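Local coordinates for protein polycyclic ketone monooxygenase (Myceliophthora thermophila, PDB 5MQ6) that inserts a single oxygen atom next to the carbonyl of ketones, especially polycyclic ones, to give esters or lactones, using FAD and NADPH, at residues A[229-234]-A[472-477]; A[478-483]-A[598-603]; A[235-240]-A[453-458]. All coordinates share one frame; numbering follows the deposited sequence.

Contact 1: residues A[229-234]-A[472-477]; sequences PQVPKI and LVLSTG. With NDP (NADPH dihydro-nicotinamide-adenine-dinucleotide phosphate), chain C.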
# COMPACT_ATOMS: atom_id res chain seq x y z
N PRO A 229 3.39 7.86 7.64
CA PRO A 229 4.83 7.57 7.82
C PRO A 229 5.11 7.25 9.27
O PRO A 229 4.65 8.00 10.13
CB PRO A 229 5.51 8.87 7.43
CG PRO A 229 4.53 9.62 6.64
CD PRO A 229 3.19 9.22 7.15
N GLN A 230 5.87 6.16 9.54
CA GLN A 230 6.31 5.86 10.90
C GLN A 230 7.78 6.05 11.05
O GLN A 230 8.53 6.18 10.07
CB GLN A 230 5.96 4.42 11.29
CG GLN A 230 6.52 3.35 10.31
CD GLN A 230 6.24 1.93 10.76
OE1 GLN A 230 5.22 1.63 11.41
NE2 GLN A 230 7.15 1.03 10.39
N VAL A 231 8.18 6.06 12.32
CA VAL A 231 9.59 6.01 12.73
C VAL A 231 9.73 5.05 13.88
O VAL A 231 8.79 4.84 14.68
CB VAL A 231 10.16 7.37 13.15
CG1 VAL A 231 10.08 8.31 11.97
CG2 VAL A 231 9.42 7.93 14.36
N PRO A 232 10.91 4.44 13.96
CA PRO A 232 11.17 3.54 15.08
C PRO A 232 11.38 4.35 16.34
O PRO A 232 11.81 5.50 16.26
CB PRO A 232 12.46 2.85 14.67
CG PRO A 232 13.10 3.76 13.66
CD PRO A 232 12.11 4.71 13.13
N LYS A 233 11.07 3.75 17.49
CA LYS A 233 11.29 4.38 18.79
C LYS A 233 12.78 4.29 19.09
O LYS A 233 13.18 3.48 19.92
CB LYS A 233 10.56 3.64 19.91
CG LYS A 233 9.08 3.44 19.75
CD LYS A 233 8.29 4.59 20.29
CE LYS A 233 6.82 4.29 20.04
NZ LYS A 233 6.24 3.07 20.74
N ILE A 234 13.61 5.07 18.41
CA ILE A 234 15.05 5.01 18.69
C ILE A 234 15.36 5.98 19.84
O ILE A 234 15.27 7.20 19.64
CB ILE A 234 15.89 5.41 17.47
CG1 ILE A 234 15.74 4.36 16.32
CG2 ILE A 234 17.39 5.61 17.86
CD1 ILE A 234 16.35 4.83 15.00
N LEU A 472 19.97 13.51 8.40
CA LEU A 472 19.39 12.17 8.61
C LEU A 472 18.10 11.98 7.82
O LEU A 472 17.14 12.76 7.93
CB LEU A 472 19.13 11.93 10.07
CG LEU A 472 18.50 10.57 10.47
CD1 LEU A 472 19.40 9.36 10.24
CD2 LEU A 472 18.09 10.56 11.91
N VAL A 473 18.07 10.92 7.03
CA VAL A 473 16.89 10.53 6.22
C VAL A 473 16.26 9.28 6.80
O VAL A 473 16.95 8.32 7.06
CB VAL A 473 17.31 10.18 4.77
CG1 VAL A 473 16.11 9.94 3.88
CG2 VAL A 473 18.14 11.31 4.18
N LEU A 474 14.95 9.33 7.03
CA LEU A 474 14.17 8.28 7.65
C LEU A 474 13.36 7.64 6.52
O LEU A 474 12.44 8.21 5.94
CB LEU A 474 13.27 8.80 8.76
CG LEU A 474 13.96 9.52 9.96
CD1 LEU A 474 12.93 9.91 11.04
CD2 LEU A 474 15.08 8.71 10.59
N SER A 475 13.79 6.45 6.16
CA SER A 475 13.16 5.63 5.15
C SER A 475 12.67 4.40 5.91
O SER A 475 13.00 3.23 5.57
CB SER A 475 14.22 5.29 4.12
OG SER A 475 13.79 4.27 3.37
N THR A 476 11.90 4.68 6.97
CA THR A 476 11.49 3.70 7.93
C THR A 476 10.01 3.29 7.71
O THR A 476 9.41 2.54 8.51
CB THR A 476 11.75 4.21 9.33
OG1 THR A 476 11.42 5.60 9.36
CG2 THR A 476 13.25 4.08 9.62
N GLY A 477 9.42 3.74 6.62
CA GLY A 477 8.22 3.12 6.18
C GLY A 477 7.01 3.77 6.82
O GLY A 477 7.10 4.92 7.25
PA NDP C . 9.53 -0.33 4.61
O1A NDP C . 8.60 -0.44 5.87
O2A NDP C . 9.48 -1.31 3.46
O5B NDP C . 11.03 -0.17 5.17
C5B NDP C . 11.34 0.47 6.39
C4B NDP C . 12.79 0.12 6.62
O4B NDP C . 13.25 0.70 7.87
C3B NDP C . 12.99 -1.40 6.69
O3B NDP C . 14.10 -1.76 5.85
C2B NDP C . 13.22 -1.58 8.18
O2B NDP C . 13.96 -2.79 8.53
C1B NDP C . 13.93 -0.31 8.56
N9A NDP C . 13.88 -0.10 10.01
C8A NDP C . 12.78 -0.09 10.84
N7A NDP C . 13.14 0.09 12.12
C5A NDP C . 14.49 0.19 12.07
C6A NDP C . 15.53 0.37 13.08
N6A NDP C . 15.15 0.47 14.35
N1A NDP C . 16.81 0.42 12.67
C2A NDP C . 17.20 0.31 11.36
N3A NDP C . 16.32 0.12 10.36
C4A NDP C . 14.98 0.06 10.69
O3 NDP C . 9.33 1.09 3.91
PN NDP C . 9.65 1.60 2.38
O1N NDP C . 9.26 3.12 2.40
O2N NDP C . 11.06 1.27 1.96
O5D NDP C . 8.63 0.77 1.43
C5D NDP C . 7.21 0.77 1.79
C4D NDP C . 6.35 0.26 0.65
O4D NDP C . 6.33 1.22 -0.44
C3D NDP C . 7.03 -0.94 -0.02
O3D NDP C . 7.11 -2.18 0.78
C2D NDP C . 6.37 -0.94 -1.41
O2D NDP C . 5.01 -1.49 -1.36
C1D NDP C . 6.45 0.55 -1.76
P2B NDP C . 13.14 -4.16 8.83
O1X NDP C . 11.99 -3.72 9.76
O2X NDP C . 14.05 -5.09 9.60
O3X NDP C . 12.79 -4.78 7.47
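Gln-230 and Gly-477 meet backbone to backbone, and each of the polar bonds across the contact involves that glutamine. Its N donates to Gly-477 O at 2.9 Å. Its own carbonyl is held from the other segment by a side chain: Thr-476 OG1 gives its proton to Gln-230 O at 3.0 Å, the donor tilted 19° from the carbonyl plane. The hydroxyl reaches that oxygen because OG1 sits between the backbone N and the carbonyl carbon (chi1 40°). From the extended Gln-230 side chain a third, weak bond runs from NE2 to Thr-476 O at 3.3 Å. Two firm bonds and a weak one thus join Gln-230 to Thr-476 and Gly-477; His-246 NE2 is a weak partner of both Gln-230 O and Gly-477 O.

Apolar contacts continue along the strand. Val-231 CG1 presses on Leu-474 CD1 at 3.4 Å, tighter than usual for two methyl groups, and the Pro-232 ring crosses Thr-476 at about a right angle, CD against CG2.

The cofactor takes the next layer. Pro-232 CB lies 3.6 Å from N6A of the NADPH adenine, while Gly-477 CA comes within 3.2 Å of the bridging O3 of the diphosphate. A CB on Gly-477 would collide with O1A of NADPH and be jammed against the carbonyl O of Thr-476, so the position calls for glycine. The Ser-Thr-Gly loop that leaves strand 471-474 and passes the diphosphate is consistent with the Rossmann-type NADPH domain of flavin-dependent Baeyer-Villiger monooxygenases.

Contact 2: residues A[478-483]-A[598-603]; sequences YVTPSI and PGYITS. With NDP (NADPH dihydro-nicotinamide-adenine-dinucleotide phosphate), chain C.
Thr-480 and Tyr-600 cross obliquely, Thr-480 OG1 bonding to the tyrosine's backbone carbonyl. With OG1 anti to the backbone N (chi1 179°), the hydroxyl donates to Tyr-600 O at 2.9 Å. The donor is tilted 33° from the carbonyl plane, and OG1 also packs against Tyr-600 CB. The same oxygen accepts from Ser-482 N, an ST turn, and so joins the 480-483 beta turn to the second loop. A valine in place of Thr-480 would probably leave Tyr-600 O without this donor and Ser-482 N without its acceptor, weakening the hold between the 480-483 turn and the backbone at Tyr-600.

The tyrosine ring is approached obliquely by Pro-481, whose CD is 3.9 Å from Tyr-600 CD1. At the far end, Tyr-600 OH shares a short hydrogen bond of 2.6 Å with O3D of the nicotinamide ribose of NADPH; this oxygen lies in the plane of the tyrosine ring, at its edge. Farther along, Ser-603 OG rests 3.3 Å from Ser-482 CB.

Tyr-478 borders both cofactors: its CE1 lies 3.6 Å from NADPH O1N, it touches FAD, and its OH is hydrogen-bonded to Asn-125 OD1. The contact joins the loop between strand 471-474 and helix 488-492 to the one between helices 573-585 and 616-621.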
# COMPACT_ATOMS: atom_id res chain seq x y z
N TYR A 478 5.90 3.04 6.80
CA TYR A 478 4.53 3.52 7.11
C TYR A 478 3.87 2.56 8.04
O TYR A 478 4.19 1.39 8.05
CB TYR A 478 3.65 3.54 5.83
CG TYR A 478 4.29 4.28 4.72
CD1 TYR A 478 5.34 3.70 4.00
CD2 TYR A 478 3.91 5.62 4.40
CE1 TYR A 478 5.99 4.41 2.97
CE2 TYR A 478 4.55 6.34 3.35
CZ TYR A 478 5.61 5.73 2.63
OH TYR A 478 6.27 6.37 1.58
N VAL A 479 2.86 3.02 8.76
CA VAL A 479 2.02 2.08 9.55
C VAL A 479 1.57 0.90 8.64
O VAL A 479 1.13 1.11 7.49
CB VAL A 479 0.79 2.75 10.20
CG1 VAL A 479 -0.12 1.72 10.92
CG2 VAL A 479 1.25 3.81 11.19
N THR A 480 1.74 -0.32 9.16
CA THR A 480 1.40 -1.48 8.39
C THR A 480 -0.05 -1.44 7.75
O THR A 480 -1.00 -0.92 8.37
CB THR A 480 1.61 -2.78 9.20
OG1 THR A 480 1.22 -3.87 8.40
CG2 THR A 480 0.78 -2.84 10.47
N PRO A 481 -0.19 -1.99 6.52
CA PRO A 481 -1.52 -2.13 5.93
C PRO A 481 -2.48 -2.95 6.79
O PRO A 481 -3.72 -2.75 6.71
CB PRO A 481 -1.22 -2.86 4.61
CG PRO A 481 0.12 -2.27 4.20
CD PRO A 481 0.87 -2.32 5.50
N SER A 482 -1.90 -3.85 7.61
CA SER A 482 -2.64 -4.78 8.50
C SER A 482 -3.17 -4.16 9.77
O SER A 482 -3.80 -4.82 10.57
CB SER A 482 -1.77 -6.00 8.87
OG SER A 482 -1.68 -6.86 7.74
N ILE A 483 -2.87 -2.91 10.00
CA ILE A 483 -3.11 -2.30 11.30
C ILE A 483 -4.56 -2.55 11.82
O ILE A 483 -5.58 -2.53 11.05
CB ILE A 483 -2.62 -0.80 11.26
CG1 ILE A 483 -2.52 -0.21 12.68
CG2 ILE A 483 -3.44 0.06 10.30
CD1 ILE A 483 -1.37 -0.81 13.50
N PRO A 598 10.11 -10.92 10.70
CA PRO A 598 9.15 -9.84 10.95
C PRO A 598 9.20 -8.78 9.84
O PRO A 598 10.21 -8.60 9.15
CB PRO A 598 9.55 -9.27 12.33
CG PRO A 598 10.87 -9.89 12.69
CD PRO A 598 11.19 -10.99 11.72
N GLY A 599 8.06 -8.13 9.65
CA GLY A 599 7.89 -7.12 8.62
C GLY A 599 6.44 -6.72 8.66
O GLY A 599 5.66 -7.31 9.44
N TYR A 600 6.03 -5.75 7.83
CA TYR A 600 4.62 -5.36 7.87
C TYR A 600 3.60 -6.54 7.57
O TYR A 600 2.46 -6.52 8.12
CB TYR A 600 4.35 -4.04 7.11
CG TYR A 600 4.63 -3.99 5.63
CD1 TYR A 600 3.83 -4.71 4.73
CD2 TYR A 600 5.65 -3.18 5.11
CE1 TYR A 600 4.06 -4.66 3.36
CE2 TYR A 600 5.88 -3.12 3.74
CZ TYR A 600 5.08 -3.87 2.87
OH TYR A 600 5.24 -3.81 1.54
N ILE A 601 4.04 -7.58 6.81
CA ILE A 601 3.14 -8.74 6.46
C ILE A 601 2.91 -9.79 7.64
O ILE A 601 1.96 -10.58 7.61
CB ILE A 601 3.39 -9.38 5.01
CG1 ILE A 601 3.70 -10.89 5.02
CG2 ILE A 601 4.37 -8.59 4.12
CD1 ILE A 601 4.98 -11.29 5.70
N THR A 602 3.76 -9.77 8.66
CA THR A 602 3.47 -10.48 9.93
C THR A 602 3.08 -9.50 11.05
O THR A 602 2.89 -9.94 12.20
CB THR A 602 4.65 -11.39 10.42
OG1 THR A 602 5.82 -10.62 10.77
CG2 THR A 602 4.98 -12.42 9.36
N SER A 603 2.94 -8.20 10.73
CA SER A 603 2.71 -7.13 11.74
C SER A 603 3.79 -7.21 12.86
O SER A 603 3.49 -7.35 14.07
CB SER A 603 1.27 -7.16 12.29
OG SER A 603 0.35 -6.90 11.24
PA NDP C . 9.53 -0.33 4.61
O1A NDP C . 8.60 -0.44 5.87
O2A NDP C . 9.48 -1.31 3.46
O5B NDP C . 11.03 -0.17 5.17
C5B NDP C . 11.34 0.47 6.39
C4B NDP C . 12.79 0.12 6.62
O4B NDP C . 13.25 0.70 7.87
C3B NDP C . 12.99 -1.40 6.69
O3B NDP C . 14.10 -1.76 5.85
C2B NDP C . 13.22 -1.58 8.18
O2B NDP C . 13.96 -2.79 8.53
C1B NDP C . 13.93 -0.31 8.56
N9A NDP C . 13.88 -0.10 10.01
C8A NDP C . 12.78 -0.09 10.84
N7A NDP C . 13.14 0.09 12.12
C5A NDP C . 14.49 0.19 12.07
C6A NDP C . 15.53 0.37 13.08
N6A NDP C . 15.15 0.47 14.35
N1A NDP C . 16.81 0.42 12.67
C2A NDP C . 17.20 0.31 11.36
N3A NDP C . 16.32 0.12 10.36
C4A NDP C . 14.98 0.06 10.69
O3 NDP C . 9.33 1.09 3.91
PN NDP C . 9.65 1.60 2.38
O1N NDP C . 9.26 3.12 2.40
O2N NDP C . 11.06 1.27 1.96
O5D NDP C . 8.63 0.77 1.43
C5D NDP C . 7.21 0.77 1.79
C4D NDP C . 6.35 0.26 0.65
O4D NDP C . 6.33 1.22 -0.44
C3D NDP C . 7.03 -0.94 -0.02
O3D NDP C . 7.11 -2.18 0.78
C2D NDP C . 6.37 -0.94 -1.41
O2D NDP C . 5.01 -1.49 -1.36
C1D NDP C . 6.45 0.55 -1.76
P2B NDP C . 13.14 -4.16 8.83
O1X NDP C . 11.99 -3.72 9.76
O2X NDP C . 14.05 -5.09 9.60
O3X NDP C . 12.79 -4.78 7.47

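Contact 3: residues A[235-240]-A[453-458]; sequences PGLETF and DAANPS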
# COMPACT_ATOMS: atom_id res chain seq x y z
N PRO A 235 15.78 5.48 21.02
CA PRO A 235 16.06 6.37 22.17
C PRO A 235 16.88 7.58 21.79
O PRO A 235 17.93 7.44 21.16
CB PRO A 235 16.85 5.47 23.11
CG PRO A 235 16.19 4.18 22.89
CD PRO A 235 16.04 4.09 21.40
N GLY A 236 16.39 8.76 22.14
CA GLY A 236 17.13 10.00 21.94
C GLY A 236 17.12 10.51 20.54
O GLY A 236 17.90 11.40 20.20
N LEU A 237 16.23 9.99 19.69
CA LEU A 237 16.17 10.45 18.27
C LEU A 237 15.74 11.92 18.16
O LEU A 237 16.22 12.69 17.32
CB LEU A 237 15.24 9.54 17.44
CG LEU A 237 15.25 9.72 15.91
CD1 LEU A 237 16.63 9.54 15.25
CD2 LEU A 237 14.20 8.79 15.25
N GLU A 238 14.81 12.29 19.03
CA GLU A 238 14.37 13.68 19.17
C GLU A 238 15.53 14.67 19.24
O GLU A 238 15.42 15.77 18.71
CB GLU A 238 13.53 13.76 20.42
CG GLU A 238 14.23 13.20 21.67
CD GLU A 238 13.38 12.20 22.44
OE1 GLU A 238 12.20 12.54 22.69
OE2 GLU A 238 13.88 11.09 22.80
N THR A 239 16.66 14.24 19.82
CA THR A 239 17.84 15.09 20.17
C THR A 239 18.85 15.31 19.04
O THR A 239 19.65 16.26 19.10
CB THR A 239 18.67 14.49 21.33
OG1 THR A 239 19.52 13.45 20.84
CG2 THR A 239 17.81 13.91 22.42
N PHE A 240 18.87 14.42 18.04
CA PHE A 240 19.75 14.64 16.88
C PHE A 240 19.59 16.08 16.39
O PHE A 240 18.48 16.53 16.15
CB PHE A 240 19.45 13.66 15.73
CG PHE A 240 20.27 13.93 14.51
CD1 PHE A 240 21.63 13.58 14.49
CD2 PHE A 240 19.73 14.56 13.38
CE1 PHE A 240 22.42 13.86 13.37
CE2 PHE A 240 20.52 14.83 12.24
CZ PHE A 240 21.87 14.48 12.24
N ASP A 453 20.59 1.56 17.75
CA ASP A 453 20.54 1.46 19.21
C ASP A 453 19.97 2.68 19.88
O ASP A 453 19.13 2.60 20.80
CB ASP A 453 21.96 1.22 19.72
CG ASP A 453 22.39 -0.25 19.62
OD1 ASP A 453 21.48 -1.14 19.68
OD2 ASP A 453 23.65 -0.50 19.52
N ALA A 454 20.46 3.83 19.44
CA ALA A 454 20.14 5.07 20.08
C ALA A 454 20.57 6.16 19.14
O ALA A 454 21.25 5.89 18.12
CB ALA A 454 20.91 5.16 21.41
N ALA A 455 20.16 7.38 19.45
CA ALA A 455 20.70 8.55 18.78
C ALA A 455 21.17 9.54 19.79
O ALA A 455 20.81 9.45 20.97
CB ALA A 455 19.65 9.22 17.92
N ASN A 456 21.94 10.49 19.31
CA ASN A 456 22.34 11.62 20.10
C ASN A 456 22.54 12.83 19.20
O ASN A 456 22.40 12.75 17.97
CB ASN A 456 23.53 11.29 21.00
CG ASN A 456 24.75 10.80 20.27
OD1 ASN A 456 25.25 11.42 19.32
ND2 ASN A 456 25.29 9.72 20.76
N PRO A 457 22.89 13.96 19.78
CA PRO A 457 22.97 15.18 19.02
C PRO A 457 23.76 15.18 17.76
O PRO A 457 23.37 15.88 16.86
CB PRO A 457 23.56 16.16 20.02
CG PRO A 457 22.85 15.76 21.25
CD PRO A 457 22.75 14.26 21.21
N SER A 458 24.85 14.44 17.70
CA SER A 458 25.66 14.43 16.49
C SER A 458 25.37 13.23 15.59
O SER A 458 25.73 13.26 14.42
CB SER A 458 27.16 14.53 16.83
OG SER A 458 27.71 13.30 17.33
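Pro-235 and Ala-455 are joined through their backbones, Ala-455 N donating to Pro-235 O at 2.8 Å. The bond ties the loop before strand 244-246 to the edge strand 454-456 of a three-stranded antiparallel sheet, which carries a classic beta bulge where Asp-453 and Ala-454 both face Val-461. Ala-454 CA adds a CA-H...O contact to the same Pro-235 oxygen. At Gly-236 a CB would run into Ala-455 O, and the positive phi also favours glycine.

Beyond Gly-236 the chain turns through the 3-10 segment 237-239. Ala-455 CB fits against Leu-237, lying 3.7 Å from its CA and 4.0 Å from CD1. Thr-239 OG1 sits between the backbone N and the carbonyl carbon (chi1 80°), where it donates to Gly-236 O at 2.7 Å, an oxygen that also accepts from Thr-239 N. The same hydroxyl oxygen packs against Pro-457 CD at 3.4 Å.

Asp-453 points its CB away from the 235-240 loop, and its OD1 forms a salt bridge with Lys-450 NZ. Phe-240, whose CG is anti to the backbone N (chi1 176°), lies beside carbonyl oxygens of the other segment, with Ser-458 O in the plane of the ring at its edge, 3.5 Å from CE1.

In the fold
Contacts 1 and 2 illustrate how a nucleotide site is built from pieces far apart in sequence, while contact 3 lies at the periphery. Contacts 1 and 2 have centres 14 Å apart and follow one another along the chain, since 472-477 runs straight into 478-483; both touch NADPH. They also pack on each other, Gln-230 CD lying 3.4 Å from Tyr-478 O. Contact 3 falls between the two segments of contact 1 in sequence, its centre 12 Å away; its first segment, 235-240, directly follows 229-234. There Leu-472 of the parallel-sheet strand 471-474 packs on Leu-237 and Phe-240. Contacts 2 and 3 stand 25 Å apart, centre to centre, without touching, so contact 1 links the cofactor-facing loops to the outlying antiparallel sheet.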